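Local coordinates for 2-(acetamidomethylene)succinate hydrolase (PDB 3KXP), which catalyses the final reaction of vitamin B6 degradation, hydrolysing (E)-2-(acetamidomethylene)succinate to succinic semialdehyde, acetate, ammonia and carbon dioxide, at residues H75-N80 with A234-T239; V100-H105 with H141-R146; G56-N61 with D109-G114. All coordinates share one frame; numbering follows the deposited sequence.

Contact 2 is the core of the three, its centre about 4 Å from the centre of the chain; contacts 1 and 3 are partly buried, and the centre of contact 3 lies farthest out, about 17 Å from the same point. Contacts 1 and 2 adjoin around the chloride site and are made of van der Waals packing, with no hydrogen bond across either. Contact 3 instead joins a strand end to a loop through two hydrogen bonds as well as apolar contacts. The loop after strand 96-100 serves both contact 2 and contact 3, with G104 N bonded to D109 O. Q238 of contact 1 reaches T113 and E112 of contact 3, tying helix 233-242 to that loop.

Contact 1 (H75-N80 with A234-T239); sequences HGITSN and AAMAQT
I77 and T78, in the loop that follows strand 70-74 of the alpha/beta hydrolase fold, meet helix 233-242 through selenomethionine M236 and T239. The I77 side chain runs past both helix residues in the opposite sense. Its terminal CD1 lies 3.5 Å from T239 CG2, while CG1 is 3.9 Å from M236 SE. The extended isoleucine reaches the helix because CG1 stands opposite the backbone N (chi1 -162°). M236 bends at chi2 and chi3, bringing its selenium against T78, the next residue of the loop: SE is 3.6 Å from T78 N and 3.8 Å from T78 CG2. All of this is van der Waals packing. I77 belongs to the chloride site, and T239 packs on L143 of the same site, consistent with the helix flanking it.

Behind these residues, a type II turn from G76 to S79 shapes the loop, and G76 O accepts from S79 N and H75 ND1 on opposite faces of its plane. H75 NE2 in turn accepts from the backbone N of Q102, tying the loop to the one after strand 96-100. On the helix, T239 OG1 meets Y120 OH and also donates to A235 O at 2.7 Å, from above the carbonyl plane.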
ATOM      1  N   HIS A  75     -14.513  10.409 -11.367  1.00 19.67           N
ATOM      2  CA  HIS A  75     -15.450   9.327 -11.690  1.00 19.08           C
ATOM      3  C   HIS A  75     -15.114   8.487 -12.935  1.00 18.12           C
ATOM      4  O   HIS A  75     -14.199   8.806 -13.694  1.00 19.74           O
ATOM      5  CB  HIS A  75     -16.840   9.942 -11.874  1.00 18.10           C
ATOM      6  CG  HIS A  75     -16.917  10.879 -13.038  1.00 15.66           C
ATOM      7  ND1 HIS A  75     -16.972  10.438 -14.342  1.00 17.50           N
ATOM      8  CD2 HIS A  75     -16.827  12.229 -13.104  1.00 15.19           C
ATOM      9  CE1 HIS A  75     -16.905  11.472 -15.162  1.00 14.49           C
ATOM     10  NE2 HIS A  75     -16.815  12.571 -14.436  1.00 14.21           N
ATOM     11  N   GLY A  76     -15.884   7.419 -13.146  1.00 17.45           N
ATOM     12  CA  GLY A  76     -15.682   6.568 -14.310  1.00 16.33           C
ATOM     13  C   GLY A  76     -16.490   7.072 -15.502  1.00 18.12           C
ATOM     14  O   GLY A  76     -17.243   8.043 -15.367  1.00 18.41           O
ATOM     15  N   ILE A  77     -16.357   6.423 -16.660  1.00 16.39           N
ATOM     16  CA  ILE A  77     -17.083   6.847 -17.860  1.00 17.84           C
ATOM     17  C   ILE A  77     -18.616   6.846 -17.677  1.00 18.69           C
ATOM     18  O   ILE A  77     -19.183   5.953 -17.040  1.00 18.20           O
ATOM     19  CB  ILE A  77     -16.697   5.972 -19.063  1.00 17.65           C
ATOM     20  CG1 ILE A  77     -17.079   6.672 -20.368  1.00 19.11           C
ATOM     21  CG2 ILE A  77     -17.398   4.628 -18.978  1.00 19.43           C
ATOM     22  CD1 ILE A  77     -16.449   6.027 -21.598  1.00 18.51           C
ATOM     23  N   THR A  78     -19.256   7.869 -18.236  1.00 20.24           N
ATOM     24  CA  THR A  78     -20.715   8.110 -18.178  1.00 20.75           C
ATOM     25  C   THR A  78     -21.220   8.521 -16.800  1.00 20.98           C
ATOM     26  O   THR A  78     -22.362   8.944 -16.659  1.00 22.50           O
ATOM     27  CB  THR A  78     -21.579   6.897 -18.645  1.00 21.58           C
ATOM     28  OG1 THR A  78     -21.634   5.905 -17.614  1.00 25.05           O
ATOM     29  CG2 THR A  78     -21.020   6.289 -19.912  1.00 21.04           C
ATOM     30  N   SER A  79     -20.366   8.411 -15.788  1.00 22.17           N
ATOM     31  CA  SER A  79     -20.740   8.770 -14.421  1.00 21.91           C
ATOM     32  C   SER A  79     -20.517  10.276 -14.188  1.00 22.87           C
ATOM     33  O   SER A  79     -20.352  11.037 -15.142  1.00 23.77           O
ATOM     34  CB  SER A  79     -19.895   7.934 -13.447  1.00 23.58           C
ATOM     35  OG  SER A  79     -20.336   8.055 -12.111  1.00 26.33           O
ATOM     36  N   ASN A  80     -20.515  10.703 -12.927  1.00 22.81           N
ATOM     37  CA  ASN A  80     -20.302  12.109 -12.581  1.00 21.77           C
ATOM     38  C   ASN A  80     -19.882  12.269 -11.108  1.00 21.55           C
ATOM     39  O   ASN A  80     -20.043  11.357 -10.300  1.00 19.67           O
ATOM     40  CB  ASN A  80     -21.571  12.930 -12.880  1.00 22.43           C
ATOM     41  CG  ASN A  80     -22.630  12.791 -11.806  1.00 20.07           C
ATOM     42  OD1 ASN A  80     -22.633  13.537 -10.833  1.00 24.17           O
ATOM     43  ND2 ASN A  80     -23.527  11.824 -11.970  1.00 15.73           N
ATOM     44  N   ALA A 234     -21.468  11.658 -27.884  1.00 26.68           N
ATOM     45  CA  ALA A 234     -20.270  11.688 -28.718  1.00 25.84           C
ATOM     46  C   ALA A 234     -19.034  11.632 -27.826  1.00 25.38           C
ATOM     47  O   ALA A 234     -18.058  10.961 -28.159  1.00 24.70           O
ATOM     48  CB  ALA A 234     -20.243  12.953 -29.571  1.00 23.82           C
ATOM     49  N   ALA A 235     -19.081  12.342 -26.700  1.00 24.41           N
ATOM     50  CA  ALA A 235     -17.963  12.367 -25.754  1.00 26.13           C
ATOM     51  C   ALA A 235     -17.694  10.952 -25.218  1.00 27.20           C
ATOM     52  O   ALA A 235     -16.538  10.530 -25.091  1.00 26.00           O
ATOM     53  CB  ALA A 235     -18.269  13.332 -24.584  1.00 23.07           C
HETATM   54  N   MSE A 236     -18.769  10.228 -24.912  1.00 27.12           N
HETATM   55  CA  MSE A 236     -18.659   8.860 -24.409  1.00 29.32           C
HETATM   56  C   MSE A 236     -18.011   7.926 -25.431  1.00 28.11           C
HETATM   57  O   MSE A 236     -17.083   7.187 -25.104  1.00 27.69           O
HETATM   58  CB  MSE A 236     -20.041   8.307 -24.042  1.00 33.30           C
HETATM   59  CG  MSE A 236     -20.757   9.093 -22.970  1.00 42.79           C
HETATM   60 SE   MSE A 236     -19.597   9.457 -21.461  1.00 59.70          SE
HETATM   61  CE  MSE A 236     -18.985  11.238 -21.946  1.00 53.17           C
ATOM     62  N   ALA A 237     -18.516   7.962 -26.661  1.00 26.07           N
ATOM     63  CA  ALA A 237     -18.002   7.114 -27.729  1.00 25.56           C
ATOM     64  C   ALA A 237     -16.515   7.351 -27.927  1.00 24.36           C
ATOM     65  O   ALA A 237     -15.746   6.410 -28.084  1.00 23.32           O
ATOM     66  CB  ALA A 237     -18.759   7.382 -29.035  1.00 23.10           C
ATOM     67  N   GLN A 238     -16.109   8.614 -27.913  1.00 24.51           N
ATOM     68  CA  GLN A 238     -14.701   8.937 -28.093  1.00 26.98           C
ATOM     69  C   GLN A 238     -13.880   8.538 -26.875  1.00 25.61           C
ATOM     70  O   GLN A 238     -12.752   8.066 -27.014  1.00 26.19           O
ATOM     71  CB  GLN A 238     -14.530  10.430 -28.371  1.00 27.90           C
ATOM     72  CG  GLN A 238     -15.175  10.870 -29.671  1.00 30.41           C
ATOM     73  CD  GLN A 238     -15.019  12.349 -29.918  1.00 32.15           C
ATOM     74  OE1 GLN A 238     -13.907  12.844 -30.125  1.00 34.37           O
ATOM     75  NE2 GLN A 238     -16.133  13.072 -29.888  1.00 31.00           N
ATOM     76  N   THR A 239     -14.445   8.732 -25.685  1.00 23.81           N
ATOM     77  CA  THR A 239     -13.751   8.371 -24.454  1.00 24.62           C
ATOM     78  C   THR A 239     -13.541   6.858 -24.380  1.00 26.03           C
ATOM     79  O   THR A 239     -12.447   6.396 -24.053  1.00 22.97           O
ATOM     80  CB  THR A 239     -14.539   8.816 -23.230  1.00 22.85           C
ATOM     81  OG1 THR A 239     -14.639  10.242 -23.234  1.00 27.94           O
ATOM     82  CG2 THR A 239     -13.848   8.368 -21.965  1.00 20.26           C
TER

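Contact 2 (V100-H105 with H141-R146); sequences VDQRGH and HSLGAR
H105 and L143 meet where the loop after strand 96-100 faces the start of helix 143-154, beside the nucleophile elbow of this alpha/beta hydrolase. The elbow's G140, S142 and G144 fit the GxSxG pattern, and S142, the inferred nucleophile, occupies the N-cap position with strained backbone angles (phi 55°, psi -111°).

The apolar part of the contact is one methyl against one ring. L143 CD2 lies obliquely to the imidazole, 3.9 Å from H105 CE1 and equally far from NE2, the two side chains coming from opposite directions. L143 also packs on T239, and H105 on M236, so helix 233-242 covers both partners. The Q102 amide abuts the helix start, OE1 and NE2 each 4.1 Å from G144 CA; a side chain at G144 would be crowded by H141 N.

Polar bonds hold Q102 and H105 from within or beyond the contact. Q102 OE1 has its partner in N147 ND2. A type II turn from Q102 to H105 is closed by H105 N to Q102 O, and H105 ND1 adds a weak bond to Q102 O and a firmer one to R103 O. With an alanine in place of H105, a gap would probably open beside L143 CD2 and R103 O be left without this donor. The firmer bond, H105 ND1 to R103 O, is 2.8 Å, the acceptor almost in the ring plane but the donor 49° out of the carbonyl plane.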
ATOM      1  N   VAL A 100     -14.612  16.062  -9.281  1.00 25.23           N
ATOM      2  CA  VAL A 100     -14.656  16.765 -10.558  1.00 24.34           C
ATOM      3  C   VAL A 100     -15.463  16.090 -11.652  1.00 25.86           C
ATOM      4  O   VAL A 100     -15.263  14.909 -11.950  1.00 25.19           O
ATOM      5  CB  VAL A 100     -13.223  16.964 -11.132  1.00 24.80           C
ATOM      6  CG1 VAL A 100     -13.277  17.764 -12.412  1.00 21.48           C
ATOM      7  CG2 VAL A 100     -12.331  17.633 -10.100  1.00 23.50           C
ATOM      8  N   ASP A 101     -16.378  16.840 -12.253  1.00 25.14           N
ATOM      9  CA  ASP A 101     -17.138  16.311 -13.373  1.00 24.13           C
ATOM     10  C   ASP A 101     -16.114  16.463 -14.480  1.00 24.29           C
ATOM     11  O   ASP A 101     -15.667  17.572 -14.763  1.00 25.70           O
ATOM     12  CB  ASP A 101     -18.366  17.177 -13.662  1.00 22.47           C
ATOM     13  CG  ASP A 101     -19.536  16.837 -12.765  1.00 23.32           C
ATOM     14  OD1 ASP A 101     -20.550  17.566 -12.796  1.00 23.05           O
ATOM     15  OD2 ASP A 101     -19.440  15.824 -12.035  1.00 23.65           O
ATOM     16  N   GLN A 102     -15.706  15.365 -15.096  1.00 22.82           N
ATOM     17  CA  GLN A 102     -14.705  15.497 -16.133  1.00 23.12           C
ATOM     18  C   GLN A 102     -15.319  15.869 -17.480  1.00 23.57           C
ATOM     19  O   GLN A 102     -16.527  15.733 -17.680  1.00 21.69           O
ATOM     20  CB  GLN A 102     -13.882  14.216 -16.204  1.00 21.93           C
ATOM     21  CG  GLN A 102     -13.201  13.938 -14.871  1.00 22.57           C
ATOM     22  CD  GLN A 102     -12.599  12.561 -14.794  1.00 23.71           C
ATOM     23  OE1 GLN A 102     -11.417  12.365 -15.093  1.00 23.79           O
ATOM     24  NE2 GLN A 102     -13.414  11.587 -14.405  1.00 20.43           N
ATOM     25  N   ARG A 103     -14.483  16.367 -18.386  1.00 22.61           N
ATOM     26  CA  ARG A 103     -14.950  16.780 -19.697  1.00 23.09           C
ATOM     27  C   ARG A 103     -15.872  15.748 -20.331  1.00 23.53           C
ATOM     28  O   ARG A 103     -15.618  14.543 -20.277  1.00 23.49           O
ATOM     29  CB  ARG A 103     -13.767  17.050 -20.626  1.00 23.45           C
ATOM     30  CG  ARG A 103     -12.958  15.820 -20.995  1.00 23.60           C
ATOM     31  CD  ARG A 103     -12.022  16.161 -22.133  1.00 23.30           C
ATOM     32  NE  ARG A 103     -11.187  17.309 -21.788  1.00 25.16           N
ATOM     33  CZ  ARG A 103     -10.667  18.149 -22.673  1.00 23.14           C
ATOM     34  NH1 ARG A 103      -9.919  19.166 -22.267  1.00 24.11           N
ATOM     35  NH2 ARG A 103     -10.910  17.983 -23.962  1.00 23.30           N
ATOM     36  N   GLY A 104     -16.950  16.243 -20.933  1.00 24.06           N
ATOM     37  CA  GLY A 104     -17.919  15.379 -21.581  1.00 22.52           C
ATOM     38  C   GLY A 104     -18.960  14.847 -20.612  1.00 22.79           C
ATOM     39  O   GLY A 104     -19.948  14.240 -21.031  1.00 22.07           O
ATOM     40  N   HIS A 105     -18.759  15.097 -19.318  1.00 21.75           N
ATOM     41  CA  HIS A 105     -19.672  14.590 -18.294  1.00 22.55           C
ATOM     42  C   HIS A 105     -20.315  15.666 -17.423  1.00 23.18           C
ATOM     43  O   HIS A 105     -19.944  16.838 -17.472  1.00 22.67           O
ATOM     44  CB  HIS A 105     -18.936  13.619 -17.360  1.00 19.55           C
ATOM     45  CG  HIS A 105     -18.229  12.498 -18.061  1.00 20.70           C
ATOM     46  ND1 HIS A 105     -17.127  12.695 -18.868  1.00 19.89           N
ATOM     47  CD2 HIS A 105     -18.436  11.159 -18.029  1.00 19.64           C
ATOM     48  CE1 HIS A 105     -16.684  11.528 -19.298  1.00 18.86           C
ATOM     49  NE2 HIS A 105     -17.460  10.580 -18.804  1.00 20.81           N
ATOM     50  N   HIS A 141     -11.604   6.530 -10.238  1.00 25.11           N
ATOM     51  CA  HIS A 141     -12.257   5.262 -10.514  1.00 24.63           C
ATOM     52  C   HIS A 141     -12.316   5.018 -12.007  1.00 24.17           C
ATOM     53  O   HIS A 141     -12.891   5.818 -12.742  1.00 23.54           O
ATOM     54  CB  HIS A 141     -13.678   5.243  -9.966  1.00 23.89           C
ATOM     55  CG  HIS A 141     -14.408   3.972 -10.267  1.00 26.31           C
ATOM     56  ND1 HIS A 141     -15.771   3.922 -10.469  1.00 25.81           N
ATOM     57  CD2 HIS A 141     -13.958   2.703 -10.412  1.00 25.15           C
ATOM     58  CE1 HIS A 141     -16.128   2.677 -10.730  1.00 28.09           C
ATOM     59  NE2 HIS A 141     -15.048   1.917 -10.702  1.00 26.98           N
ATOM     60  N   SER A 142     -11.720   3.912 -12.448  1.00 22.20           N
ATOM     61  CA  SER A 142     -11.717   3.538 -13.861  1.00 21.41           C
ATOM     62  C   SER A 142     -11.159   4.670 -14.745  1.00 22.77           C
ATOM     63  O   SER A 142      -9.960   4.954 -14.690  1.00 21.22           O
ATOM     64  CB  SER A 142     -13.142   3.157 -14.278  1.00 18.96           C
ATOM     65  OG  SER A 142     -13.131   2.231 -15.352  1.00 19.12           O
ATOM     66  N   LEU A 143     -12.010   5.296 -15.568  1.00 23.58           N
ATOM     67  CA  LEU A 143     -11.581   6.418 -16.416  1.00 21.87           C
ATOM     68  C   LEU A 143     -10.795   7.402 -15.552  1.00 23.17           C
ATOM     69  O   LEU A 143      -9.725   7.869 -15.943  1.00 21.81           O
ATOM     70  CB  LEU A 143     -12.791   7.156 -17.015  1.00 22.03           C
ATOM     71  CG  LEU A 143     -12.543   8.571 -17.585  1.00 19.49           C
ATOM     72  CD1 LEU A 143     -11.595   8.516 -18.765  1.00 18.99           C
ATOM     73  CD2 LEU A 143     -13.850   9.182 -18.028  1.00 19.76           C
ATOM     74  N   GLY A 144     -11.345   7.722 -14.381  1.00 23.57           N
ATOM     75  CA  GLY A 144     -10.670   8.633 -13.472  1.00 24.79           C
ATOM     76  C   GLY A 144      -9.309   8.094 -13.048  1.00 26.03           C
ATOM     77  O   GLY A 144      -8.330   8.840 -13.002  1.00 25.77           O
ATOM     78  N   ALA A 145      -9.244   6.797 -12.735  1.00 25.30           N
ATOM     79  CA  ALA A 145      -7.987   6.174 -12.319  1.00 25.22           C
ATOM     80  C   ALA A 145      -6.956   6.262 -13.443  1.00 23.79           C
ATOM     81  O   ALA A 145      -5.810   6.644 -13.217  1.00 26.84           O
ATOM     82  CB  ALA A 145      -8.218   4.707 -11.927  1.00 25.34           C
ATOM     83  N   ARG A 146      -7.364   5.903 -14.651  1.00 22.73           N
ATOM     84  CA  ARG A 146      -6.467   5.974 -15.796  1.00 22.89           C
ATOM     85  C   ARG A 146      -5.970   7.417 -15.962  1.00 23.25           C
ATOM     86  O   ARG A 146      -4.787   7.654 -16.184  1.00 21.24           O
ATOM     87  CB  ARG A 146      -7.196   5.504 -17.056  1.00 20.98           C
ATOM     88  CG  ARG A 146      -6.382   5.644 -18.325  1.00 22.73           C
ATOM     89  CD  ARG A 146      -6.620   6.998 -18.972  1.00 24.17           C
ATOM     90  NE  ARG A 146      -6.950   6.786 -20.368  1.00 28.03           N
ATOM     91  CZ  ARG A 146      -7.811   7.514 -21.064  1.00 29.15           C
ATOM     92  NH1 ARG A 146      -8.449   8.532 -20.501  1.00 26.77           N
ATOM     93  NH2 ARG A 146      -8.048   7.196 -22.327  1.00 31.91           N
TER

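Contact 3 (G56-N61 with D109-G114); sequences GRITLN and DKPETG
D109 sets its carboxylate across T59 and lays its CB against I58, so one short side chain meets T59, which begins strand 59-65, and I58 just before it. The acid and T59 lie slantwise to each other. D109 OD2 receives the backbone N of T59 at 3.1 Å, from well above the carboxylate plane (62° out of it) and with a bent N-H angle of 144°. The same oxygen lies 3.4 Å from T59 CB. With D109 CG beside its own backbone N (chi1 -77°), the carboxylate is carried to the same strand residue that its main chain binds: D109 N donates to T59 O at 3.1 Å, nearly straight and close to the line of the carbonyl bond. T59 is thus gripped through both N and O.

I58 and D109 run alongside each other in opposite directions, the closest approach being 3.3 Å between I58 CG1 and D109 CB. At its far end I58 meets P111 at about a right angle, with CD1 3.9 Å from P111 CD. R103 lies against both I58 and P111, and D123 of helix 117-131 also meets I58.

The contact joins the second strand of the central sheet to the loop between strand 96-100 and helix 117-131, away from the active site. The other carboxylate oxygen, D109 OD1, forms a salt bridge with R52 of strand 49-54. This division of labour, one oxygen to a backbone N-H and the other to a guanidinium, would probably favour the ionised acid and links two adjacent strands to the loop.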
ATOM      1  N   GLY A  56      -8.991  27.637 -17.882  1.00 34.87           N
ATOM      2  CA  GLY A  56      -8.370  28.070 -19.118  1.00 34.87           C
ATOM      3  C   GLY A  56      -8.708  27.206 -20.311  1.00 35.23           C
ATOM      4  O   GLY A  56      -9.548  27.564 -21.133  1.00 37.17           O
ATOM      5  N   ARG A  57      -8.048  26.059 -20.407  1.00 35.70           N
ATOM      6  CA  ARG A  57      -8.261  25.141 -21.516  1.00 35.25           C
ATOM      7  C   ARG A  57      -9.710  24.678 -21.598  1.00 34.96           C
ATOM      8  O   ARG A  57     -10.162  24.231 -22.649  1.00 36.21           O
ATOM      9  CB  ARG A  57      -7.313  23.938 -21.381  1.00 35.06           C
ATOM     10  CG  ARG A  57      -7.198  23.389 -19.960  1.00 34.99           C
ATOM     11  CD  ARG A  57      -6.144  22.276 -19.828  1.00 34.77           C
ATOM     12  NE  ARG A  57      -6.560  21.024 -20.460  1.00 33.55           N
ATOM     13  CZ  ARG A  57      -6.150  20.613 -21.653  1.00 32.25           C
ATOM     14  NH1 ARG A  57      -5.304  21.351 -22.356  1.00 32.50           N
ATOM     15  NH2 ARG A  57      -6.594  19.466 -22.149  1.00 32.57           N
ATOM     16  N   ILE A  58     -10.442  24.806 -20.494  1.00 33.66           N
ATOM     17  CA  ILE A  58     -11.839  24.381 -20.451  1.00 32.67           C
ATOM     18  C   ILE A  58     -12.438  24.756 -19.099  1.00 32.38           C
ATOM     19  O   ILE A  58     -11.723  25.198 -18.202  1.00 32.74           O
ATOM     20  CB  ILE A  58     -11.954  22.837 -20.658  1.00 32.54           C
ATOM     21  CG1 ILE A  58     -13.420  22.409 -20.703  1.00 33.06           C
ATOM     22  CG2 ILE A  58     -11.240  22.097 -19.528  1.00 30.14           C
ATOM     23  CD1 ILE A  58     -13.624  20.940 -21.021  1.00 34.66           C
ATOM     24  N   THR A  59     -13.751  24.594 -18.961  1.00 30.82           N
ATOM     25  CA  THR A  59     -14.427  24.892 -17.707  1.00 29.92           C
ATOM     26  C   THR A  59     -15.002  23.586 -17.166  1.00 29.29           C
ATOM     27  O   THR A  59     -15.661  22.834 -17.896  1.00 26.86           O
ATOM     28  CB  THR A  59     -15.567  25.924 -17.910  1.00 33.48           C
ATOM     29  OG1 THR A  59     -15.009  27.158 -18.390  1.00 32.55           O
ATOM     30  CG2 THR A  59     -16.312  26.184 -16.591  1.00 31.29           C
ATOM     31  N   LEU A  60     -14.750  23.319 -15.885  1.00 27.37           N
ATOM     32  CA  LEU A  60     -15.224  22.091 -15.259  1.00 26.25           C
ATOM     33  C   LEU A  60     -16.098  22.357 -14.052  1.00 26.59           C
ATOM     34  O   LEU A  60     -15.901  23.341 -13.349  1.00 28.91           O
ATOM     35  CB  LEU A  60     -14.032  21.237 -14.817  1.00 23.70           C
ATOM     36  CG  LEU A  60     -13.051  20.800 -15.904  1.00 24.32           C
ATOM     37  CD1 LEU A  60     -11.862  20.084 -15.273  1.00 25.91           C
ATOM     38  CD2 LEU A  60     -13.763  19.897 -16.894  1.00 22.68           C
ATOM     39  N   ASN A  61     -17.066  21.477 -13.812  1.00 25.67           N
ATOM     40  CA  ASN A  61     -17.942  21.604 -12.652  1.00 25.27           C
ATOM     41  C   ASN A  61     -17.330  20.773 -11.522  1.00 26.85           C
ATOM     42  O   ASN A  61     -16.837  19.669 -11.761  1.00 26.85           O
ATOM     43  CB  ASN A  61     -19.343  21.076 -12.968  1.00 22.53           C
ATOM     44  CG  ASN A  61     -20.298  21.235 -11.801  1.00 22.85           C
ATOM     45  OD1 ASN A  61     -20.522  22.345 -11.329  1.00 20.99           O
ATOM     46  ND2 ASN A  61     -20.863  20.123 -11.325  1.00 19.44           N
ATOM     47  N   ASP A 109     -17.908  21.326 -19.410  1.00 28.39           N
ATOM     48  CA  ASP A 109     -17.899  21.580 -20.844  1.00 29.80           C
ATOM     49  C   ASP A 109     -17.826  20.265 -21.598  1.00 29.81           C
ATOM     50  O   ASP A 109     -17.302  19.275 -21.090  1.00 29.36           O
ATOM     51  CB  ASP A 109     -16.705  22.463 -21.231  1.00 30.43           C
ATOM     52  CG  ASP A 109     -16.923  23.922 -20.885  1.00 30.98           C
ATOM     53  OD1 ASP A 109     -18.039  24.265 -20.433  1.00 28.34           O
ATOM     54  OD2 ASP A 109     -15.982  24.724 -21.076  1.00 31.18           O
ATOM     55  N   LYS A 110     -18.350  20.263 -22.816  1.00 29.77           N
ATOM     56  CA  LYS A 110     -18.354  19.065 -23.636  1.00 29.98           C
ATOM     57  C   LYS A 110     -17.845  19.355 -25.046  1.00 30.22           C
ATOM     58  O   LYS A 110     -18.614  19.405 -26.005  1.00 29.55           O
ATOM     59  CB  LYS A 110     -19.767  18.491 -23.668  1.00 29.77           C
ATOM     60  CG  LYS A 110     -20.304  18.244 -22.268  1.00 31.38           C
ATOM     61  CD  LYS A 110     -21.684  17.647 -22.275  1.00 31.30           C
ATOM     62  CE  LYS A 110     -22.106  17.310 -20.861  1.00 29.59           C
ATOM     63  NZ  LYS A 110     -22.011  18.498 -19.982  1.00 29.11           N
ATOM     64  N   PRO A 111     -16.527  19.555 -25.182  1.00 30.26           N
ATOM     65  CA  PRO A 111     -15.921  19.843 -26.481  1.00 29.64           C
ATOM     66  C   PRO A 111     -16.273  18.812 -27.541  1.00 31.04           C
ATOM     67  O   PRO A 111     -16.672  17.693 -27.227  1.00 29.59           O
ATOM     68  CB  PRO A 111     -14.425  19.884 -26.166  1.00 29.74           C
ATOM     69  CG  PRO A 111     -14.301  19.024 -24.935  1.00 29.72           C
ATOM     70  CD  PRO A 111     -15.495  19.462 -24.136  1.00 29.36           C
ATOM     71  N   GLU A 112     -16.125  19.213 -28.797  1.00 32.01           N
ATOM     72  CA  GLU A 112     -16.428  18.367 -29.940  1.00 34.04           C
ATOM     73  C   GLU A 112     -15.473  17.176 -29.996  1.00 33.85           C
ATOM     74  O   GLU A 112     -15.833  16.108 -30.500  1.00 35.12           O
ATOM     75  CB  GLU A 112     -16.321  19.209 -31.224  1.00 39.91           C
ATOM     76  CG  GLU A 112     -16.830  18.554 -32.501  1.00 46.32           C
ATOM     77  CD  GLU A 112     -16.805  19.514 -33.697  1.00 53.23           C
ATOM     78  OE1 GLU A 112     -15.704  19.992 -34.071  1.00 55.57           O
ATOM     79  OE2 GLU A 112     -17.891  19.794 -34.262  1.00 53.47           O
ATOM     80  N   THR A 113     -14.257  17.355 -29.482  1.00 31.03           N
ATOM     81  CA  THR A 113     -13.275  16.277 -29.484  1.00 30.27           C
ATOM     82  C   THR A 113     -12.238  16.448 -28.368  1.00 28.43           C
ATOM     83  O   THR A 113     -12.366  17.331 -27.521  1.00 27.79           O
ATOM     84  CB  THR A 113     -12.546  16.190 -30.854  1.00 31.61           C
ATOM     85  OG1 THR A 113     -12.002  14.873 -31.026  1.00 31.93           O
ATOM     86  CG2 THR A 113     -11.412  17.221 -30.933  1.00 28.90           C
ATOM     87  N   GLY A 114     -11.216  15.598 -28.374  1.00 28.36           N
ATOM     88  CA  GLY A 114     -10.180  15.670 -27.357  1.00 28.92           C
ATOM     89  C   GLY A 114     -10.535  14.853 -26.124  1.00 30.06           C
ATOM     90  O   GLY A 114     -10.628  15.384 -25.018  1.00 29.59           O
TER